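Long-range contacts in L-isoleucine-4-hydroxylase (Bacillus thuringiensis, PDB 6LNH), which catalyses the iron- and 2-oxoglutarate-dependent hydroxylation of L-isoleucine to (4S)-4-hydroxy-L-isoleucine, and also oxidises several related amino acids: residues Tyr72-Lys77 with Asp144-Leu149; Asp172-Val177 with Thr244-Glu249; Tyr154-Glu159 with Thr226-Glu231. All coordinates share one frame; numbering follows the deposited sequence.

Contact 1: Tyr72-Lys77 with Asp144-Leu149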
# COMPACT_ATOMS: atom_id res chain seq x y z
N TYR C 72 13.40 22.61 17.40
CA TYR C 72 13.34 23.84 16.64
C TYR C 72 14.66 24.59 16.74
O TYR C 72 15.26 24.68 17.81
CB TYR C 72 12.18 24.71 17.15
CG TYR C 72 12.11 26.13 16.62
CD1 TYR C 72 11.97 26.38 15.26
CD2 TYR C 72 12.13 27.21 17.49
CE1 TYR C 72 11.89 27.67 14.78
CE2 TYR C 72 12.04 28.51 17.02
CZ TYR C 72 11.92 28.73 15.66
OH TYR C 72 11.84 30.03 15.19
N SER C 73 15.10 25.12 15.60
CA SER C 73 16.23 26.03 15.53
C SER C 73 15.99 26.97 14.37
O SER C 73 15.24 26.66 13.44
CB SER C 73 17.56 25.28 15.37
OG SER C 73 17.88 24.54 16.53
N ARG C 74 16.64 28.13 14.41
CA ARG C 74 16.41 29.15 13.41
C ARG C 74 17.71 29.89 13.10
O ARG C 74 18.61 29.99 13.93
CB ARG C 74 15.33 30.15 13.85
CG ARG C 74 15.58 30.77 15.21
CD ARG C 74 14.62 31.93 15.46
NE ARG C 74 14.88 32.60 16.73
CZ ARG C 74 14.08 32.52 17.79
NH1 ARG C 74 12.97 31.81 17.73
NH2 ARG C 74 14.40 33.17 18.90
N TYR C 75 17.78 30.41 11.88
CA TYR C 75 18.86 31.28 11.44
C TYR C 75 18.32 32.70 11.30
O TYR C 75 17.13 32.91 11.04
CB TYR C 75 19.45 30.82 10.11
CG TYR C 75 20.14 29.47 10.18
CD1 TYR C 75 21.46 29.37 10.61
CD2 TYR C 75 19.48 28.31 9.81
CE1 TYR C 75 22.10 28.15 10.67
CE2 TYR C 75 20.11 27.08 9.86
CZ TYR C 75 21.42 27.00 10.29
OH TYR C 75 22.05 25.78 10.35
N ILE C 76 19.21 33.68 11.46
CA ILE C 76 18.89 35.08 11.25
C ILE C 76 19.67 35.57 10.04
O ILE C 76 20.89 35.37 9.96
CB ILE C 76 19.21 35.94 12.49
CG1 ILE C 76 18.54 35.36 13.73
CG2 ILE C 76 18.78 37.38 12.27
CD1 ILE C 76 19.07 35.93 15.03
N LYS C 77 18.98 36.22 9.11
CA LYS C 77 19.60 36.84 7.95
C LYS C 77 19.34 38.34 8.03
O LYS C 77 18.24 38.80 7.70
CB LYS C 77 19.07 36.24 6.65
CG LYS C 77 19.45 37.02 5.39
CD LYS C 77 20.95 37.01 5.17
CE LYS C 77 21.32 37.69 3.86
NZ LYS C 77 21.03 39.16 3.90
N ASP C 144 14.60 42.08 8.07
CA ASP C 144 15.41 41.02 8.67
C ASP C 144 14.62 39.71 8.73
O ASP C 144 13.51 39.68 9.27
CB ASP C 144 15.88 41.46 10.05
CG ASP C 144 16.82 42.65 9.99
OD1 ASP C 144 17.64 42.71 9.05
OD2 ASP C 144 16.72 43.55 10.86
N LEU C 145 15.19 38.64 8.18
CA LEU C 145 14.49 37.36 8.06
C LEU C 145 14.89 36.33 9.12
O LEU C 145 16.06 36.20 9.47
CB LEU C 145 14.74 36.75 6.68
CG LEU C 145 13.79 37.21 5.58
CD1 LEU C 145 14.26 38.50 4.95
CD2 LEU C 145 13.65 36.10 4.56
N ILE C 146 13.88 35.62 9.62
CA ILE C 146 14.06 34.42 10.43
C ILE C 146 13.80 33.20 9.54
O ILE C 146 12.72 33.07 8.96
CB ILE C 146 13.11 34.42 11.64
CG1 ILE C 146 13.41 35.61 12.55
CG2 ILE C 146 13.22 33.11 12.40
CD1 ILE C 146 14.84 35.66 13.04
N ILE C 147 14.79 32.32 9.42
CA ILE C 147 14.65 31.06 8.69
C ILE C 147 14.50 29.97 9.74
O ILE C 147 15.48 29.54 10.36
CB ILE C 147 15.82 30.80 7.75
CG1 ILE C 147 15.89 31.87 6.67
CG2 ILE C 147 15.69 29.41 7.12
CD1 ILE C 147 17.09 31.74 5.76
N GLY C 148 13.27 29.50 9.95
CA GLY C 148 12.99 28.52 10.99
C GLY C 148 13.06 27.09 10.47
O GLY C 148 12.64 26.79 9.35
N LEU C 149 13.60 26.20 11.30
CA LEU C 149 13.72 24.78 10.99
C LEU C 149 12.99 24.00 12.07
O LEU C 149 13.35 24.08 13.25
CB LEU C 149 15.19 24.36 10.91
CG LEU C 149 15.89 24.56 9.57
CD1 LEU C 149 16.24 26.03 9.36
CD2 LEU C 149 17.13 23.69 9.48

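Contact 2: Asp172-Val177 with Thr244-Glu249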
# COMPACT_ATOMS: atom_id res chain seq x y z
N ASP C 172 -0.50 28.94 7.97
CA ASP C 172 0.62 28.99 8.93
C ASP C 172 0.99 30.45 9.21
O ASP C 172 0.62 31.32 8.39
CB ASP C 172 1.83 28.22 8.39
CG ASP C 172 1.61 26.72 8.30
OD1 ASP C 172 0.63 26.24 8.90
OD2 ASP C 172 2.41 26.05 7.62
N ASP C 173 1.69 30.69 10.31
CA ASP C 173 2.10 32.05 10.67
C ASP C 173 3.05 32.65 9.65
O ASP C 173 3.02 33.87 9.42
CB ASP C 173 2.74 32.05 12.06
CG ASP C 173 1.73 31.82 13.18
OD1 ASP C 173 0.53 32.04 12.94
OD2 ASP C 173 2.15 31.42 14.29
N GLU C 174 3.91 31.84 9.05
CA GLU C 174 4.98 32.28 8.16
C GLU C 174 4.49 32.35 6.71
O GLU C 174 3.80 31.43 6.25
CB GLU C 174 6.18 31.35 8.26
CG GLU C 174 6.76 31.26 9.66
CD GLU C 174 6.06 30.21 10.51
OE1 GLU C 174 5.14 29.54 9.99
OE2 GLU C 174 6.43 30.05 11.70
N PRO C 175 4.83 33.42 6.00
CA PRO C 175 4.34 33.57 4.62
C PRO C 175 4.82 32.49 3.65
O PRO C 175 4.14 32.23 2.66
CB PRO C 175 4.85 34.96 4.21
CG PRO C 175 5.91 35.32 5.21
CD PRO C 175 5.53 34.63 6.48
N VAL C 176 5.97 31.87 3.90
CA VAL C 176 6.46 30.78 3.06
C VAL C 176 6.95 29.65 3.96
O VAL C 176 7.79 29.87 4.84
CB VAL C 176 7.60 31.24 2.12
CG1 VAL C 176 8.05 30.09 1.23
CG2 VAL C 176 7.16 32.42 1.26
N VAL C 177 6.43 28.45 3.72
CA VAL C 177 6.76 27.27 4.52
C VAL C 177 7.09 26.12 3.57
O VAL C 177 6.35 25.86 2.63
CB VAL C 177 5.61 26.88 5.46
CG1 VAL C 177 5.83 25.49 6.05
CG2 VAL C 177 5.45 27.91 6.57
N THR C 244 10.74 27.40 7.40
CA THR C 244 9.85 28.54 7.32
C THR C 244 10.63 29.84 7.19
O THR C 244 11.75 29.97 7.70
CB THR C 244 8.94 28.61 8.55
OG1 THR C 244 9.70 29.05 9.68
CG2 THR C 244 8.34 27.24 8.85
N PHE C 245 10.03 30.80 6.49
CA PHE C 245 10.61 32.13 6.29
C PHE C 245 9.64 33.18 6.81
O PHE C 245 8.52 33.31 6.30
CB PHE C 245 10.94 32.35 4.82
CG PHE C 245 11.95 31.37 4.28
CD1 PHE C 245 11.57 30.06 3.98
CD2 PHE C 245 13.27 31.74 4.09
CE1 PHE C 245 12.49 29.15 3.51
CE2 PHE C 245 14.19 30.83 3.61
CZ PHE C 245 13.80 29.54 3.32
N SER C 246 10.06 33.93 7.83
CA SER C 246 9.26 35.01 8.40
C SER C 246 10.18 36.16 8.83
O SER C 246 11.40 36.04 8.83
CB SER C 246 8.41 34.51 9.58
OG SER C 246 9.23 34.03 10.63
N TYR C 247 9.56 37.28 9.17
CA TYR C 247 10.27 38.51 9.51
C TYR C 247 10.68 38.54 10.97
O TYR C 247 9.96 38.06 11.85
CB TYR C 247 9.40 39.73 9.21
CG TYR C 247 8.97 39.81 7.77
CD1 TYR C 247 9.90 39.73 6.75
CD2 TYR C 247 7.63 39.95 7.42
CE1 TYR C 247 9.53 39.79 5.43
CE2 TYR C 247 7.24 40.02 6.10
CZ TYR C 247 8.20 39.94 5.11
OH TYR C 247 7.82 40.01 3.79
N LYS C 248 11.86 39.12 11.22
CA LYS C 248 12.39 39.21 12.58
C LYS C 248 11.60 40.19 13.45
O LYS C 248 11.40 39.95 14.65
CB LYS C 248 13.86 39.62 12.55
CG LYS C 248 14.56 39.48 13.89
CD LYS C 248 16.06 39.49 13.71
CE LYS C 248 16.76 39.13 15.01
NZ LYS C 248 16.63 40.22 16.02
N GLU C 249 11.13 41.28 12.86
CA GLU C 249 10.34 42.27 13.61
C GLU C 249 9.53 43.16 12.68
O GLU C 249 8.39 42.85 12.35
CB GLU C 249 11.28 43.12 14.48
CG GLU C 249 10.77 43.46 15.87
CD GLU C 249 11.52 44.63 16.49
OE1 GLU C 249 11.85 45.58 15.76
OE2 GLU C 249 11.78 44.59 17.72
O HOH W 1 8.88 28.54 12.23

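Contact 3: Tyr154-Glu159 with Thr226-Glu231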
# COMPACT_ATOMS: atom_id res chain seq x y z
N TYR C 154 5.79 12.78 14.02
CA TYR C 154 4.45 12.44 14.47
C TYR C 154 4.41 10.97 14.85
O TYR C 154 4.94 10.12 14.14
CB TYR C 154 3.41 12.74 13.39
CG TYR C 154 3.33 14.21 13.05
CD1 TYR C 154 4.15 14.76 12.08
CD2 TYR C 154 2.45 15.06 13.72
CE1 TYR C 154 4.09 16.11 11.77
CE2 TYR C 154 2.38 16.40 13.42
CZ TYR C 154 3.21 16.92 12.44
OH TYR C 154 3.14 18.26 12.14
N LYS C 155 3.78 10.67 15.98
CA LYS C 155 3.73 9.31 16.48
C LYS C 155 2.27 8.91 16.64
O LYS C 155 1.50 9.59 17.33
CB LYS C 155 4.48 9.18 17.81
CG LYS C 155 5.88 9.77 17.76
CD LYS C 155 6.58 9.69 19.11
CE LYS C 155 6.35 10.96 19.92
NZ LYS C 155 7.11 10.93 21.20
N ALA C 156 1.90 7.80 16.01
CA ALA C 156 0.54 7.31 16.04
C ALA C 156 0.53 5.87 16.51
O ALA C 156 1.45 5.09 16.22
CB ALA C 156 -0.12 7.40 14.66
N THR C 157 -0.51 5.53 17.26
CA THR C 157 -0.70 4.18 17.76
C THR C 157 -2.17 3.83 17.56
O THR C 157 -3.00 4.70 17.27
CB THR C 157 -0.27 4.06 19.23
OG1 THR C 157 0.01 2.68 19.53
CG2 THR C 157 -1.34 4.56 20.16
N LYS C 158 -2.48 2.54 17.67
CA LYS C 158 -3.86 2.11 17.43
C LYS C 158 -4.84 2.76 18.40
O LYS C 158 -5.99 3.01 18.03
CB LYS C 158 -3.96 0.59 17.53
CG LYS C 158 -4.96 -0.01 16.56
CD LYS C 158 -5.35 -1.41 16.98
CE LYS C 158 -4.12 -2.20 17.38
NZ LYS C 158 -4.34 -3.67 17.33
N GLU C 159 -4.41 3.07 19.62
CA GLU C 159 -5.32 3.66 20.60
C GLU C 159 -5.27 5.18 20.61
O GLU C 159 -6.20 5.82 21.12
CB GLU C 159 -4.98 3.21 22.03
CG GLU C 159 -5.04 1.73 22.40
CD GLU C 159 -4.23 0.82 21.50
OE1 GLU C 159 -3.04 1.12 21.26
OE2 GLU C 159 -4.78 -0.21 21.06
N THR C 226 -4.00 15.54 7.08
CA THR C 226 -4.89 14.54 7.64
C THR C 226 -4.25 13.86 8.85
O THR C 226 -3.02 13.74 8.91
CB THR C 226 -5.24 13.54 6.52
OG1 THR C 226 -6.15 14.16 5.60
CG2 THR C 226 -5.82 12.23 7.04
N PRO C 227 -5.04 13.44 9.84
CA PRO C 227 -4.47 12.75 11.00
C PRO C 227 -3.68 11.51 10.60
O PRO C 227 -3.90 10.91 9.54
CB PRO C 227 -5.70 12.37 11.83
CG PRO C 227 -6.73 13.38 11.43
CD PRO C 227 -6.50 13.62 9.97
N LEU C 228 -2.75 11.13 11.46
CA LEU C 228 -1.91 9.96 11.25
C LEU C 228 -2.43 8.81 12.11
O LEU C 228 -2.65 8.98 13.32
CB LEU C 228 -0.45 10.26 11.60
CG LEU C 228 0.56 9.21 11.15
CD1 LEU C 228 0.73 9.24 9.64
CD2 LEU C 228 1.90 9.41 11.85
N GLY C 229 -2.63 7.65 11.49
CA GLY C 229 -3.13 6.49 12.19
C GLY C 229 -2.34 5.24 11.86
O GLY C 229 -1.43 5.25 11.03
N THR C 230 -2.70 4.16 12.54
CA THR C 230 -2.21 2.82 12.25
C THR C 230 -3.25 1.83 12.76
O THR C 230 -3.84 2.04 13.82
CB THR C 230 -0.84 2.57 12.90
OG1 THR C 230 -0.35 1.27 12.51
CG2 THR C 230 -0.93 2.64 14.42
N GLU C 231 -3.50 0.79 11.97
CA GLU C 231 -4.24 -0.37 12.44
C GLU C 231 -3.32 -1.49 12.90
O GLU C 231 -3.75 -2.65 12.98
CB GLU C 231 -5.19 -0.85 11.34
CG GLU C 231 -6.37 0.09 11.10
CD GLU C 231 -7.13 -0.25 9.84
OE1 GLU C 231 -6.57 -1.00 9.02
OE2 GLU C 231 -8.28 0.21 9.68
O HOH W 2 -4.56 5.17 14.77

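Contact 1: Tyr72-Lys77 with Asp144-Leu149
Tyr75 and Ile147 form the central pair of a regular antiparallel two-strand unit in the larger sheet of the cupin-type double-stranded beta-helix. Tyr75 N reaches Ile147 O at 2.9 Å, and the reverse bond from Ile147 N to Tyr75 O completes the pair; Ser73 with Leu149 and Lys77 with Leu145 repeat it. The non-hydrogen-bonded pairs between them are Arg74 with Gly148 and Ile76 with Ile146.

On the face of Tyr75, Ile147 and Leu149, the edge of the Tyr75 ring receives a methyl, Leu149 CD1 lying 4.0 Å from Tyr75 CD2. Helix 120-134 covers this side through Thr130 and Val126.

On the other face the two branches of Ile146 are shared: CD1 rests 3.8 Å from Ile76 CG1, the two isoleucines side by side, while CG2 meets Arg74 CD at 3.6 Å. Arg74 CG sits between the backbone N and the carbonyl carbon (chi1 53°), and the chain runs extended from there to NE. Salt bridges to Asp87 and Asp91 hold its guanidinium. At the edge of that group and in its plane lies Tyr72 OH, 3.3 Å from Arg74 NH1 in a weak but straight hydrogen bond.

Contact 2: Asp172-Val177 with Thr244-Glu249
Antiparallel pairing joins Val176 to Phe245 as a hydrogen-bonded pair and Val177 to Thr244 as the non-hydrogen-bonded pair beside it, where the chain leaving the iron ligand Asp172 enters the larger sheet. The direct bond runs from Phe245 N to Val176 O, at 2.9 Å with an angle of 160° at the hydrogen. The same carbonyl oxygen lies in the plane of the Phe245 ring, at its edge by CD1.

Before Val176, at Glu174 and Pro175, the chain is not yet in strand form, and side chains take over the contact. Glu174 CG is wedged between two residues of the facing strand, 3.6 Å from Thr244 CB and equally far from Ser246 CB. A bend at chi2 (86°) keeps Glu174 CD beside Thr244, and the side chains cross obliquely. The carboxylate and the threonine hydroxyl are joined through a water, which donates to Glu174 OE2 at 2.9 Å and lies 2.7 Å from Thr244 OG1. Glu174 OE2 is also hydrogen-bonded to Tyr92 OH, so this buried oxygen has two partners. The side chains of Thr244 and Val177 lie side by side, pointing the same way, with Thr244 CG2 3.7 Å from Val177 CG2. Pro175 brings its ring to the strand's backbone, with CD 3.3 Å from Phe245 O.

Strand 236-247 is flanked by strand 176-184 and by strand 145-156, whose Gly148 and Ile146 make backbone hydrogen bonds with Thr244 and Ser246. Phe245 is covered by helix 120-134 at Asp129, Thr130 and Ala133, while Val177 continues the sheet outward to Phe217 of strand 214-218.

Contact 3: Tyr154-Glu159 with Thr226-Glu231
Packing of Leu228 against Ala156 brings together the ends of strands 222-229 and 145-156, one from each of the two sheets of the fold; the end-to-end directions of residues 154-158 and 228-231 are 26° apart. This contact is apolar. Leu228 CG is 4.0 Å from Ala156 CB, and its methyl CD2 reaches further along the strand to Tyr154 CB, also at 4.0 Å. Leu228 CG lies anti to the backbone N (chi1 -168°), which places it over Ala156. The alanine methyl also approaches the opposing main chain, 3.3 Å from Leu228 O. Thr230 adds another methyl: its CG2 packs against the peptide after Thr157, 3.6 Å from Thr157 C. Here CG2 lies between the backbone N and the carbonyl carbon, and the hydroxyl is turned elsewhere, bonding to Thr187 and Cys232. Lys158 contributes the aliphatic part of its chain, with CG 3.6 Å from Thr230 O and close to Glu231 CA.

The polar link is made by one water. It donates to Thr157 O at 3.0 Å and accepts from Thr230 N at 3.1 Å, bridging the main chains with no direct hydrogen bond between the segments.

Other polar partners lie in neighbouring parts of the structure. Main-chain bonds tie Tyr154 to Arg238 and Ala156 to Ala236 in strand 236-247. The carboxylate oxygen Glu231 OE2 accepts a hydrogen bond from Ser207 N of the second subunit, so this end of the contact reaches the subunit interface.

The chemistry implies that the two chains are held together by side-chain and methyl-to-backbone packing, while the water serves the backbone polar atoms Thr157 O and Thr230 N in place of a direct bond.

Overall arrangement
Contacts 1 and 2 are adjoining parts of the larger sheet, their centres 9 Å apart. Strand 145-156 pairs with 68-77 on one side and 236-247 on the other, and Ile147 CG1 packs 3.6 Å from Phe245 CE2. Contact 3 uses the far end of strand 145-156, about 30 Å from contact 1 and 28 Å from contact 2 between centres, and joins that sheet to the smaller one. The iron site of His170, Asp172 and His223 relates to all three: contact 2 contains Asp172, and the iron ion lies about 7 Å from the side chains of Val177 and Tyr154, but about 13 Å from that of Tyr72.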